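Mandelate racemase / muconate lactonizing enzyme, C-terminal domain protein (Pseudovibrio sp. JE062, PDB 4JHM) belongs to the enolase superfamily, combining an N-terminal alpha+beta capping domain with a C-terminal barrel domain of the TIM-barrel type. Local coordinates at residues Gln205-Ala210 against Tyr233-Ala238; Trp212-Asn217 against Asn239-Ile244; Tyr303-Ala308 against Asn354-Glu359. One frame throughout, in Å; residues are numbered along the deposited sequence.

Contacts 1 and 2 are neighbouring parts of one region of the barrel domain, their centres about 9 Å apart. Both draw on helix 203-215, first against helix 230-239 and then, near its C-terminal end, against the loop that leads from the latter helix into strand 243-245. The two interfaces run into each other: A210 O lies 3.7 Å from L242 CD2, and M207 SE is 4.0 Å from T240 CG2. Contact 3 lies on the opposite side of the chain's centre, its own centre about 36 Å from that of contact 1 and 34 Å from that of contact 2. There, helix 304-316, whose L305 also touches strand 50-58 of the N-terminal domain, meets the loop 354-359.

Contact 1: residues Gln205-Ala210 against Tyr233-Ala238; sequences QAMKMA and YQRLVA
The flat guanidinium of R235 is approached obliquely by the terminal methyl of selenomethionine M207, whose CE stands 4.0 Å from R235 NH2. The same methyl rests on the aliphatic part of the arginine, with CE 3.3 Å from R235 CG, and the two side chains cross at about a right angle. M207 CG is anti to the backbone N (chi1 -179°), and bends at chi2 and chi3 bring the methyl round to the arginine. The arginine's polar end turns to another chain: NH2 forms a salt bridge with D241 of the second subunit. Beside this pair, L236 supplies the other apolar contacts. Its CD2 lies 3.6 Å from M207 CA and 4.0 Å from A210 CB, while CD1 meets A206 CB, also at 4.0 Å. The L236 and M207 side chains run antiparallel alongside one another. No hydrogen bond crosses the interface. The two helices run nearly parallel, at 19°, with axes 10.4 Å apart, and are consecutive helices of the barrel's outer layer. M209 faces Y172 and V176 of helix 172-186, whereas L236 also touches I244 of strand 243-245, on the inner side of the helical layer.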
ATOM      1  N   GLN A 205      -7.676  17.737 -19.798  1.00 67.42           N
ATOM      2  CA  GLN A 205      -7.136  17.999 -21.124  1.00 67.43           C
ATOM      3  C   GLN A 205      -5.919  17.117 -21.380  1.00 67.87           C
ATOM      4  O   GLN A 205      -5.765  16.548 -22.459  1.00 78.21           O
ATOM      5  CB  GLN A 205      -6.764  19.482 -21.262  1.00 69.01           C
ATOM      6  CG  GLN A 205      -7.976  20.404 -21.307  1.00 72.24           C
ATOM      7  CD  GLN A 205      -7.640  21.870 -21.085  1.00 73.93           C
ATOM      8  OE1 GLN A 205      -6.478  22.282 -21.127  1.00 71.55           O
ATOM      9  NE2 GLN A 205      -8.671  22.670 -20.846  1.00 78.59           N
ATOM     10  N   ALA A 206      -5.057  17.002 -20.379  1.00 66.37           N
ATOM     11  CA  ALA A 206      -3.848  16.211 -20.508  1.00 63.87           C
ATOM     12  C   ALA A 206      -4.211  14.789 -20.884  1.00 61.58           C
ATOM     13  O   ALA A 206      -3.642  14.221 -21.809  1.00 61.41           O
ATOM     14  CB  ALA A 206      -3.066  16.229 -19.208  1.00 69.52           C
HETATM   15  N   MSE A 207      -5.171  14.220 -20.166  1.00 62.99           N
HETATM   16  CA  MSE A 207      -5.597  12.848 -20.424  1.00 63.12           C
HETATM   17  C   MSE A 207      -6.232  12.725 -21.779  1.00 59.49           C
HETATM   18  O   MSE A 207      -6.064  11.725 -22.457  1.00 62.74           O
HETATM   19  CB  MSE A 207      -6.574  12.388 -19.348  1.00 65.07           C
HETATM   20  CG  MSE A 207      -7.017  10.945 -19.594  1.00 70.48           C
HETATM   21 SE   MSE A 207      -5.520   9.682 -19.357  1.00 75.03          SE
HETATM   22  CE  MSE A 207      -5.539   9.632 -17.392  1.00 67.50           C
ATOM     23  N   LYS A 208      -6.968  13.741 -22.199  1.00 61.41           N
ATOM     24  CA  LYS A 208      -7.639  13.686 -23.484  1.00 62.96           C
ATOM     25  C   LYS A 208      -6.614  13.634 -24.622  1.00 65.03           C
ATOM     26  O   LYS A 208      -6.738  12.836 -25.553  1.00 61.74           O
ATOM     27  CB  LYS A 208      -8.554  14.896 -23.648  1.00 67.27           C
ATOM     28  CG  LYS A 208      -9.835  14.598 -24.404  1.00 72.97           C
ATOM     29  CD  LYS A 208     -11.001  14.353 -23.463  1.00 77.63           C
ATOM     30  CE  LYS A 208     -11.575  15.660 -22.941  1.00 81.79           C
ATOM     31  NZ  LYS A 208     -12.937  15.475 -22.360  1.00 86.02           N
HETATM   32  N   MSE A 209      -5.599  14.488 -24.535  1.00 68.93           N
HETATM   33  CA  MSE A 209      -4.571  14.579 -25.573  1.00 71.21           C
HETATM   34  C   MSE A 209      -3.737  13.335 -25.616  1.00 67.68           C
HETATM   35  O   MSE A 209      -3.339  12.885 -26.692  1.00 62.03           O
HETATM   36  CB  MSE A 209      -3.669  15.776 -25.288  1.00 72.55           C
HETATM   37  CG  MSE A 209      -2.458  15.841 -26.219  1.00 78.06           C
HETATM   38 SE   MSE A 209      -2.950  16.402 -28.050  1.00 85.77          SE
HETATM   39  CE  MSE A 209      -3.953  18.044 -27.638  1.00 76.16           C
ATOM     40  N   ALA A 210      -3.459  12.772 -24.444  1.00 67.39           N
ATOM     41  CA  ALA A 210      -2.594  11.598 -24.338  1.00 64.61           C
ATOM     42  C   ALA A 210      -3.245  10.391 -24.997  1.00 66.54           C
ATOM     43  O   ALA A 210      -2.608   9.686 -25.786  1.00 64.66           O
ATOM     44  CB  ALA A 210      -2.283  11.306 -22.883  1.00 60.81           C
ATOM     45  N   TYR A 233       0.377  13.037 -13.097  1.00 52.97           N
ATOM     46  CA  TYR A 233       1.409  12.332 -13.847  1.00 51.32           C
ATOM     47  C   TYR A 233       1.273  10.812 -13.653  1.00 54.26           C
ATOM     48  O   TYR A 233       1.323  10.045 -14.614  1.00 55.46           O
ATOM     49  CB  TYR A 233       2.791  12.788 -13.400  1.00 51.59           C
ATOM     50  CG  TYR A 233       3.397  13.900 -14.226  1.00 54.43           C
ATOM     51  CD1 TYR A 233       4.125  13.616 -15.370  1.00 54.63           C
ATOM     52  CD2 TYR A 233       3.273  15.232 -13.846  1.00 55.28           C
ATOM     53  CE1 TYR A 233       4.694  14.619 -16.129  1.00 54.53           C
ATOM     54  CE2 TYR A 233       3.845  16.244 -14.600  1.00 57.74           C
ATOM     55  CZ  TYR A 233       4.556  15.929 -15.743  1.00 57.64           C
ATOM     56  OH  TYR A 233       5.135  16.918 -16.511  1.00 54.72           O
ATOM     57  N   GLN A 234       1.096  10.386 -12.407  1.00 52.93           N
ATOM     58  CA  GLN A 234       0.915   8.971 -12.099  1.00 53.04           C
ATOM     59  C   GLN A 234      -0.233   8.368 -12.897  1.00 53.30           C
ATOM     60  O   GLN A 234      -0.140   7.234 -13.377  1.00 51.42           O
ATOM     61  CB  GLN A 234       0.661   8.769 -10.604  1.00 51.82           C
ATOM     62  CG  GLN A 234       1.905   8.942  -9.747  1.00 56.62           C
ATOM     63  CD  GLN A 234       1.643   8.682  -8.274  1.00 57.67           C
ATOM     64  OE1 GLN A 234       0.728   9.252  -7.691  1.00 61.92           O
ATOM     65  NE2 GLN A 234       2.454   7.825  -7.667  1.00 57.24           N
ATOM     66  N   ARG A 235      -1.307   9.141 -13.045  1.00 52.37           N
ATOM     67  CA  ARG A 235      -2.526   8.660 -13.695  1.00 51.21           C
ATOM     68  C   ARG A 235      -2.376   8.635 -15.224  1.00 50.67           C
ATOM     69  O   ARG A 235      -2.868   7.720 -15.889  1.00 43.64           O
ATOM     70  CB  ARG A 235      -3.713   9.514 -13.243  1.00 51.17           C
ATOM     71  CG  ARG A 235      -4.901   9.537 -14.185  1.00 52.71           C
ATOM     72  CD  ARG A 235      -5.992  10.457 -13.662  1.00 53.99           C
ATOM     73  NE  ARG A 235      -7.101   9.711 -13.074  1.00 54.59           N
ATOM     74  CZ  ARG A 235      -8.292   9.585 -13.644  1.00 56.36           C
ATOM     75  NH1 ARG A 235      -9.238   8.883 -13.048  1.00 55.02           N
ATOM     76  NH2 ARG A 235      -8.539  10.163 -14.814  1.00 63.28           N
ATOM     77  N   LEU A 236      -1.677   9.620 -15.782  1.00 51.01           N
ATOM     78  CA  LEU A 236      -1.337   9.587 -17.211  1.00 53.31           C
ATOM     79  C   LEU A 236      -0.493   8.363 -17.573  1.00 53.46           C
ATOM     80  O   LEU A 236      -0.783   7.664 -18.546  1.00 50.38           O
ATOM     81  CB  LEU A 236      -0.584  10.854 -17.620  1.00 53.11           C
ATOM     82  CG  LEU A 236      -1.450  12.102 -17.775  1.00 53.05           C
ATOM     83  CD1 LEU A 236      -0.577  13.317 -18.038  1.00 54.10           C
ATOM     84  CD2 LEU A 236      -2.461  11.901 -18.890  1.00 49.96           C
ATOM     85  N   VAL A 237       0.557   8.118 -16.790  1.00 55.05           N
ATOM     86  CA  VAL A 237       1.443   6.979 -17.012  1.00 53.60           C
ATOM     87  C   VAL A 237       0.747   5.650 -16.721  1.00 52.09           C
ATOM     88  O   VAL A 237       1.083   4.620 -17.307  1.00 52.22           O
ATOM     89  CB  VAL A 237       2.716   7.082 -16.143  1.00 53.61           C
ATOM     90  CG1 VAL A 237       3.491   5.773 -16.150  1.00 50.54           C
ATOM     91  CG2 VAL A 237       3.599   8.221 -16.634  1.00 55.98           C
ATOM     92  N   ALA A 238      -0.225   5.667 -15.820  1.00 49.95           N
ATOM     93  CA  ALA A 238      -0.859   4.422 -15.400  1.00 49.46           C
ATOM     94  C   ALA A 238      -2.009   4.026 -16.316  1.00 50.13           C
ATOM     95  O   ALA A 238      -2.405   2.865 -16.337  1.00 51.85           O
ATOM     96  CB  ALA A 238      -1.344   4.533 -13.964  1.00 46.23           C
TER

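Contact 2: residues Trp212-Asn217 against Asn239-Ile244; sequences WMERHN and NTDLEI
E214 and L242 bring the two backbones to a CA-CA distance of 5.4 Å, where the last turn of helix 203-215 passes the connection leading into strand 243-245. H216 is the first residue to leave helical geometry. W212 O takes two bonds at this helix end, from H216 N and from H216 ND1, which arrive from opposite faces of the carbonyl plane. The ND1 bond is fairly straight (166°), and with it the imidazole lies over the W212 ring, ND1 3.5 Å above the centre of the indole.

Across the contact, the E214 carboxylate is the polar link. CG is anti to the backbone N (chi1 -176°), and the extended chain carries the carboxylate outward; OE2 accepts a hydrogen bond from D241 N, 2.8 Å away. That N-H comes from above the carboxylate plane, 37° out of it. OE2 also lies 3.5 Å from T240 CB, and 4.2 Å from D241 OD2, a proximity of like charges that probably raises the cost of holding both groups ionised. D241 has long, weak ion pairs with R235 and K211 of the third subunit, which may offset part of this repulsion.

T240 closes its own ST turn, OG1 accepting from L242 N, while its OG1 also bonds L236 O. The apolar half of the contact is M213 against L242: M213 CB meets L242 CD2 at 3.7 Å, and CE touches the same methyl. Both side chains also pack on L221 of strand 220-222. Helix 203-215, which leads into strand 220-222, packs on the loop between helix 230-239 and strand 243-245, tying successive parts of the barrel together. Strands 220-222 and 243-245 are parallel neighbours joined through helix 230-239, the beta-alpha-beta crossover from which TIM barrels are built.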
ATOM      1  N   TRP A 212      -5.426  10.499 -27.275  1.00 63.09           N
ATOM      2  CA  TRP A 212      -5.394  10.761 -28.704  1.00 64.44           C
ATOM      3  C   TRP A 212      -4.007  10.500 -29.289  1.00 64.96           C
ATOM      4  O   TRP A 212      -3.878   9.860 -30.333  1.00 67.84           O
ATOM      5  CB  TRP A 212      -5.824  12.195 -28.992  1.00 65.47           C
ATOM      6  CG  TRP A 212      -5.866  12.515 -30.452  1.00 70.44           C
ATOM      7  CD1 TRP A 212      -6.967  12.532 -31.258  1.00 71.44           C
ATOM      8  CD2 TRP A 212      -4.752  12.860 -31.285  1.00 70.99           C
ATOM      9  NE1 TRP A 212      -6.608  12.869 -32.540  1.00 76.04           N
ATOM     10  CE2 TRP A 212      -5.254  13.077 -32.582  1.00 71.90           C
ATOM     11  CE3 TRP A 212      -3.379  13.008 -31.059  1.00 66.07           C
ATOM     12  CZ2 TRP A 212      -4.434  13.430 -33.645  1.00 72.35           C
ATOM     13  CZ3 TRP A 212      -2.567  13.358 -32.115  1.00 64.68           C
ATOM     14  CH2 TRP A 212      -3.094  13.563 -33.393  1.00 71.57           C
HETATM   15  N   MSE A 213      -2.971  10.994 -28.617  1.00 63.54           N
HETATM   16  CA  MSE A 213      -1.600  10.801 -29.087  1.00 62.03           C
HETATM   17  C   MSE A 213      -1.289   9.334 -29.060  1.00 64.46           C
HETATM   18  O   MSE A 213      -0.519   8.846 -29.889  1.00 64.39           O
HETATM   19  CB  MSE A 213      -0.610  11.585 -28.225  1.00 59.71           C
HETATM   20  CG  MSE A 213      -0.638  13.063 -28.593  1.00 61.00           C
HETATM   21 SE   MSE A 213       0.421  14.140 -27.334  1.00 66.98          SE
HETATM   22  CE  MSE A 213       2.174  13.281 -27.591  1.00 64.85           C
ATOM     23  N   GLU A 214      -1.900   8.623 -28.110  1.00 63.20           N
ATOM     24  CA  GLU A 214      -1.709   7.180 -27.952  1.00 66.34           C
ATOM     25  C   GLU A 214      -2.312   6.392 -29.117  1.00 65.33           C
ATOM     26  O   GLU A 214      -1.737   5.399 -29.551  1.00 63.53           O
ATOM     27  CB  GLU A 214      -2.324   6.710 -26.627  1.00 69.96           C
ATOM     28  CG  GLU A 214      -2.110   5.238 -26.291  1.00 73.22           C
ATOM     29  CD  GLU A 214      -2.978   4.768 -25.128  1.00 77.36           C
ATOM     30  OE1 GLU A 214      -4.156   5.187 -25.053  1.00 81.16           O
ATOM     31  OE2 GLU A 214      -2.491   3.973 -24.290  1.00 67.76           O
ATOM     32  N   ARG A 215      -3.465   6.832 -29.615  1.00 69.25           N
ATOM     33  CA  ARG A 215      -4.124   6.160 -30.741  1.00 75.48           C
ATOM     34  C   ARG A 215      -3.316   6.304 -32.018  1.00 74.80           C
ATOM     35  O   ARG A 215      -3.270   5.391 -32.838  1.00 74.47           O
ATOM     36  CB  ARG A 215      -5.525   6.732 -30.993  1.00 84.63           C
ATOM     37  CG  ARG A 215      -6.595   6.203 -30.058  1.00 90.29           C
ATOM     38  CD  ARG A 215      -7.994   6.351 -30.636  1.00 89.79           C
ATOM     39  NE  ARG A 215      -8.952   5.552 -29.872  1.00 90.59           N
ATOM     40  CZ  ARG A 215      -9.263   4.281 -30.133  1.00 93.88           C
ATOM     41  NH1 ARG A 215     -10.143   3.644 -29.368  1.00 93.45           N
ATOM     42  NH2 ARG A 215      -8.709   3.644 -31.160  1.00 89.53           N
ATOM     43  N   HIS A 216      -2.696   7.466 -32.193  1.00 73.67           N
ATOM     44  CA  HIS A 216      -1.984   7.764 -33.426  1.00 75.46           C
ATOM     45  C   HIS A 216      -0.471   7.569 -33.269  1.00 75.34           C
ATOM     46  O   HIS A 216       0.326   8.085 -34.050  1.00 75.28           O
ATOM     47  CB  HIS A 216      -2.346   9.171 -33.902  1.00 71.98           C
ATOM     48  CG  HIS A 216      -3.802   9.335 -34.232  1.00 75.35           C
ATOM     49  ND1 HIS A 216      -4.745   9.707 -33.294  1.00 73.51           N
ATOM     50  CD2 HIS A 216      -4.477   9.170 -35.395  1.00 72.96           C
ATOM     51  CE1 HIS A 216      -5.934   9.773 -33.867  1.00 69.53           C
ATOM     52  NE2 HIS A 216      -5.799   9.450 -35.141  1.00 72.12           N
ATOM     53  N   ASN A 217      -0.094   6.795 -32.256  1.00 76.75           N
ATOM     54  CA  ASN A 217       1.283   6.342 -32.078  1.00 78.07           C
ATOM     55  C   ASN A 217       2.346   7.448 -32.055  1.00 72.00           C
ATOM     56  O   ASN A 217       3.486   7.226 -32.457  1.00 68.89           O
ATOM     57  CB  ASN A 217       1.625   5.296 -33.146  1.00 79.09           C
ATOM     58  CG  ASN A 217       0.991   3.941 -32.865  1.00 84.03           C
ATOM     59  OD1 ASN A 217       0.909   3.503 -31.719  1.00 80.72           O
ATOM     60  ND2 ASN A 217       0.549   3.265 -33.918  1.00 91.15           N
ATOM     61  N   ASN A 239      -2.542   4.983 -17.071  1.00 51.92           N
ATOM     62  CA  ASN A 239      -3.726   4.724 -17.883  1.00 55.21           C
ATOM     63  C   ASN A 239      -3.514   4.842 -19.395  1.00 57.13           C
ATOM     64  O   ASN A 239      -4.474   4.748 -20.157  1.00 59.95           O
ATOM     65  CB  ASN A 239      -4.875   5.629 -17.445  1.00 59.18           C
ATOM     66  CG  ASN A 239      -5.474   5.205 -16.123  1.00 59.48           C
ATOM     67  OD1 ASN A 239      -6.446   4.454 -16.083  1.00 68.22           O
ATOM     68  ND2 ASN A 239      -4.889   5.670 -15.032  1.00 60.77           N
ATOM     69  N   THR A 240      -2.268   5.044 -19.821  1.00 57.48           N
ATOM     70  CA  THR A 240      -1.918   5.018 -21.241  1.00 60.85           C
ATOM     71  C   THR A 240      -0.559   4.362 -21.428  1.00 61.51           C
ATOM     72  O   THR A 240       0.163   4.123 -20.464  1.00 63.36           O
ATOM     73  CB  THR A 240      -1.836   6.429 -21.860  1.00 66.37           C
ATOM     74  OG1 THR A 240      -0.539   6.992 -21.616  1.00 68.07           O
ATOM     75  CG2 THR A 240      -2.919   7.346 -21.300  1.00 67.25           C
ATOM     76  N   ASP A 241      -0.212   4.087 -22.680  1.00 65.55           N
ATOM     77  CA  ASP A 241       1.086   3.509 -23.011  1.00 65.86           C
ATOM     78  C   ASP A 241       2.007   4.566 -23.616  1.00 67.08           C
ATOM     79  O   ASP A 241       3.151   4.290 -23.978  1.00 70.26           O
ATOM     80  CB  ASP A 241       0.901   2.333 -23.969  1.00 63.63           C
ATOM     81  CG  ASP A 241       0.157   1.176 -23.327  1.00 69.88           C
ATOM     82  OD1 ASP A 241       0.123   1.105 -22.077  1.00 78.24           O
ATOM     83  OD2 ASP A 241      -0.393   0.336 -24.068  1.00 71.99           O
ATOM     84  N   LEU A 242       1.498   5.787 -23.710  1.00 64.89           N
ATOM     85  CA  LEU A 242       2.247   6.897 -24.268  1.00 61.06           C
ATOM     86  C   LEU A 242       3.342   7.334 -23.300  1.00 61.12           C
ATOM     87  O   LEU A 242       3.097   7.481 -22.101  1.00 63.93           O
ATOM     88  CB  LEU A 242       1.292   8.063 -24.526  1.00 60.49           C
ATOM     89  CG  LEU A 242       1.871   9.331 -25.144  1.00 58.49           C
ATOM     90  CD1 LEU A 242       2.198   9.091 -26.607  1.00 58.57           C
ATOM     91  CD2 LEU A 242       0.889  10.482 -24.987  1.00 58.42           C
ATOM     92  N   GLU A 243       4.547   7.546 -23.819  1.00 57.22           N
ATOM     93  CA  GLU A 243       5.643   8.069 -23.007  1.00 58.30           C
ATOM     94  C   GLU A 243       5.272   9.447 -22.452  1.00 60.29           C
ATOM     95  O   GLU A 243       4.947  10.360 -23.212  1.00 56.84           O
ATOM     96  CB  GLU A 243       6.926   8.155 -23.844  1.00 62.59           C
ATOM     97  CG  GLU A 243       8.163   8.643 -23.095  1.00 63.48           C
ATOM     98  CD  GLU A 243       9.434   8.527 -23.925  1.00 62.91           C
ATOM     99  OE1 GLU A 243       9.357   8.005 -25.059  1.00 63.74           O
ATOM    100  OE2 GLU A 243      10.509   8.957 -23.446  1.00 56.21           O
ATOM    101  N   ILE A 244       5.303   9.586 -21.128  1.00 59.94           N
ATOM    102  CA  ILE A 244       5.007  10.860 -20.475  1.00 59.40           C
ATOM    103  C   ILE A 244       6.273  11.413 -19.835  1.00 60.64           C
ATOM    104  O   ILE A 244       6.872  10.760 -18.980  1.00 61.33           O
ATOM    105  CB  ILE A 244       3.932  10.696 -19.388  1.00 59.35           C
ATOM    106  CG1 ILE A 244       2.684  10.025 -19.967  1.00 62.40           C
ATOM    107  CG2 ILE A 244       3.581  12.039 -18.773  1.00 57.35           C
ATOM    108  CD1 ILE A 244       2.101  10.728 -21.172  1.00 63.38           C
TER

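Contact 3: residues Tyr303-Ala308 against Asn354-Glu359; sequences YTLTQA and NGLGVE
The turn that carries L356 to A308 is closed by a backbone bond from G357 N to N354 O, 2.6 Å long. It is a type II' beta turn with G355 at its second position, where phi is positive (55°). On the other side, helix 304-316 begins after Y303 at its N-cap, and A308 N bonds T304 O within the first turn.

No hydrogen bond joins the two segments; mostly methyl groups do the touching. V358 is central. With CG1 anti to its backbone N (chi1 177°), it directs CG2 at A308 CB, 3.5 Å away; both branches lie near L305, CG1 more closely, at 4.0 Å from L305 CD2. L305 and V358 approach at a slant. L356 reaches L305 by its CD1, 3.7 Å from L305 CD2, the side chains crossing at about a right angle, and A308 CB stands 3.9 Å from L356 O.

Beyond the interface, L305 also lies against L51 and A53 of strand 50-58, so this apolar cluster extends to the sheet of the N-terminal domain. L356 O accepts from H312 NE2, farther along helix 304-316, and L356 N donates to D113 OD1. The loop is therefore joined to the helix both by hydrocarbon packing and by a hydrogen bond, which probably helps fix the L356 peptide groups.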
ATOM      1  N   TYR A 303      22.288  26.906 -26.603  1.00 69.96           N
ATOM      2  CA  TYR A 303      23.480  27.273 -27.356  1.00 70.62           C
ATOM      3  C   TYR A 303      24.444  26.107 -27.413  1.00 71.55           C
ATOM      4  O   TYR A 303      24.375  25.212 -26.576  1.00 77.81           O
ATOM      5  CB  TYR A 303      24.156  28.477 -26.713  1.00 74.20           C
ATOM      6  CG  TYR A 303      23.319  29.726 -26.782  1.00 72.58           C
ATOM      7  CD1 TYR A 303      23.381  30.564 -27.887  1.00 75.95           C
ATOM      8  CD2 TYR A 303      22.458  30.064 -25.750  1.00 72.07           C
ATOM      9  CE1 TYR A 303      22.612  31.711 -27.959  1.00 75.66           C
ATOM     10  CE2 TYR A 303      21.685  31.207 -25.813  1.00 74.41           C
ATOM     11  CZ  TYR A 303      21.769  32.027 -26.918  1.00 72.08           C
ATOM     12  OH  TYR A 303      21.002  33.161 -26.977  1.00 71.72           O
ATOM     13  N   THR A 304      25.349  26.125 -28.389  1.00 72.26           N
ATOM     14  CA  THR A 304      26.177  24.955 -28.687  1.00 78.76           C
ATOM     15  C   THR A 304      26.842  24.350 -27.448  1.00 79.65           C
ATOM     16  O   THR A 304      26.950  23.125 -27.335  1.00 78.39           O
ATOM     17  CB  THR A 304      27.244  25.260 -29.753  1.00 82.13           C
ATOM     18  OG1 THR A 304      27.603  26.642 -29.687  1.00 85.57           O
ATOM     19  CG2 THR A 304      26.707  24.949 -31.148  1.00 83.08           C
ATOM     20  N   LEU A 305      27.277  25.199 -26.521  1.00 77.16           N
ATOM     21  CA  LEU A 305      27.841  24.712 -25.264  1.00 74.64           C
ATOM     22  C   LEU A 305      26.812  23.911 -24.474  1.00 72.10           C
ATOM     23  O   LEU A 305      27.105  22.820 -23.981  1.00 70.93           O
ATOM     24  CB  LEU A 305      28.369  25.870 -24.418  1.00 72.78           C
ATOM     25  CG  LEU A 305      29.852  26.164 -24.614  1.00 72.96           C
ATOM     26  CD1 LEU A 305      30.235  27.466 -23.931  1.00 73.06           C
ATOM     27  CD2 LEU A 305      30.685  25.007 -24.080  1.00 75.72           C
ATOM     28  N   THR A 306      25.608  24.459 -24.344  1.00 70.01           N
ATOM     29  CA  THR A 306      24.513  23.728 -23.720  1.00 68.43           C
ATOM     30  C   THR A 306      24.239  22.447 -24.505  1.00 66.59           C
ATOM     31  O   THR A 306      24.000  21.391 -23.926  1.00 67.01           O
ATOM     32  CB  THR A 306      23.222  24.563 -23.670  1.00 67.99           C
ATOM     33  OG1 THR A 306      23.326  25.559 -22.644  1.00 68.74           O
ATOM     34  CG2 THR A 306      22.027  23.671 -23.387  1.00 68.13           C
ATOM     35  N   GLN A 307      24.280  22.549 -25.829  1.00 65.02           N
ATOM     36  CA  GLN A 307      24.025  21.404 -26.687  1.00 65.42           C
ATOM     37  C   GLN A 307      25.064  20.316 -26.463  1.00 65.05           C
ATOM     38  O   GLN A 307      24.723  19.152 -26.306  1.00 63.11           O
ATOM     39  CB  GLN A 307      24.034  21.826 -28.159  1.00 69.33           C
ATOM     40  CG  GLN A 307      22.938  22.809 -28.535  1.00 67.85           C
ATOM     41  CD  GLN A 307      23.020  23.251 -29.983  1.00 69.82           C
ATOM     42  OE1 GLN A 307      23.321  22.452 -30.870  1.00 77.50           O
ATOM     43  NE2 GLN A 307      22.747  24.526 -30.231  1.00 66.15           N
ATOM     44  N   ALA A 308      26.336  20.705 -26.445  1.00 70.81           N
ATOM     45  CA  ALA A 308      27.442  19.748 -26.374  1.00 74.29           C
ATOM     46  C   ALA A 308      27.493  19.019 -25.032  1.00 71.52           C
ATOM     47  O   ALA A 308      27.670  17.802 -24.985  1.00 67.82           O
ATOM     48  CB  ALA A 308      28.766  20.454 -26.642  1.00 74.58           C
ATOM     49  N   ASN A 354      38.570  17.800 -27.969  1.00 93.36           N
ATOM     50  CA  ASN A 354      38.476  17.087 -26.702  1.00 91.53           C
ATOM     51  C   ASN A 354      37.567  17.832 -25.743  1.00 90.33           C
ATOM     52  O   ASN A 354      37.021  18.881 -26.081  1.00 91.80           O
ATOM     53  CB  ASN A 354      39.855  16.929 -26.077  1.00 94.10           C
ATOM     54  CG  ASN A 354      40.803  16.149 -26.956  1.00 95.29           C
ATOM     55  OD1 ASN A 354      40.384  15.288 -27.734  1.00 91.53           O
ATOM     56  ND2 ASN A 354      42.091  16.444 -26.839  1.00 98.64           N
ATOM     57  N   GLY A 355      37.406  17.296 -24.539  1.00 90.52           N
ATOM     58  CA  GLY A 355      36.471  17.879 -23.588  1.00 84.88           C
ATOM     59  C   GLY A 355      35.114  17.964 -24.247  1.00 80.46           C
ATOM     60  O   GLY A 355      34.576  16.961 -24.700  1.00 78.73           O
ATOM     61  N   LEU A 356      34.556  19.163 -24.321  1.00 85.25           N
ATOM     62  CA  LEU A 356      33.259  19.332 -24.968  1.00 85.02           C
ATOM     63  C   LEU A 356      33.441  19.419 -26.477  1.00 90.71           C
ATOM     64  O   LEU A 356      32.475  19.314 -27.235  1.00 94.24           O
ATOM     65  CB  LEU A 356      32.547  20.578 -24.446  1.00 78.66           C
ATOM     66  CG  LEU A 356      32.267  20.567 -22.945  1.00 78.45           C
ATOM     67  CD1 LEU A 356      31.449  21.784 -22.529  1.00 77.42           C
ATOM     68  CD2 LEU A 356      31.557  19.281 -22.552  1.00 77.93           C
ATOM     69  N   GLY A 357      34.686  19.595 -26.907  1.00 90.15           N
ATOM     70  CA  GLY A 357      34.984  19.771 -28.318  1.00 92.65           C
ATOM     71  C   GLY A 357      34.336  21.032 -28.847  1.00 90.62           C
ATOM     72  O   GLY A 357      33.969  21.103 -30.016  1.00 92.84           O
ATOM     73  N   VAL A 358      34.188  22.030 -27.981  1.00 88.40           N
ATOM     74  CA  VAL A 358      33.591  23.297 -28.377  1.00 90.32           C
ATOM     75  C   VAL A 358      34.637  24.401 -28.381  1.00 91.74           C
ATOM     76  O   VAL A 358      35.265  24.688 -27.362  1.00 89.57           O
ATOM     77  CB  VAL A 358      32.445  23.712 -27.438  1.00 91.82           C
ATOM     78  CG1 VAL A 358      31.908  25.075 -27.836  1.00 91.13           C
ATOM     79  CG2 VAL A 358      31.331  22.679 -27.463  1.00 95.06           C
ATOM     80  N   GLU A 359      34.815  25.012 -29.546  1.00 93.63           N
ATOM     81  CA  GLU A 359      35.732  26.125 -29.706  1.00 95.98           C
ATOM     82  C   GLU A 359      34.905  27.393 -29.899  1.00 93.52           C
ATOM     83  O   GLU A 359      33.939  27.402 -30.663  1.00 89.62           O
ATOM     84  CB  GLU A 359      36.647  25.876 -30.909  1.00 97.94           C
ATOM     85  CG  GLU A 359      37.999  26.566 -30.829  1.00100.23           C
ATOM     86  CD  GLU A 359      39.044  25.910 -31.717  1.00104.09           C
ATOM     87  OE1 GLU A 359      38.765  24.823 -32.271  1.00101.46           O
ATOM     88  OE2 GLU A 359      40.146  26.479 -31.859  1.00103.45           O
TER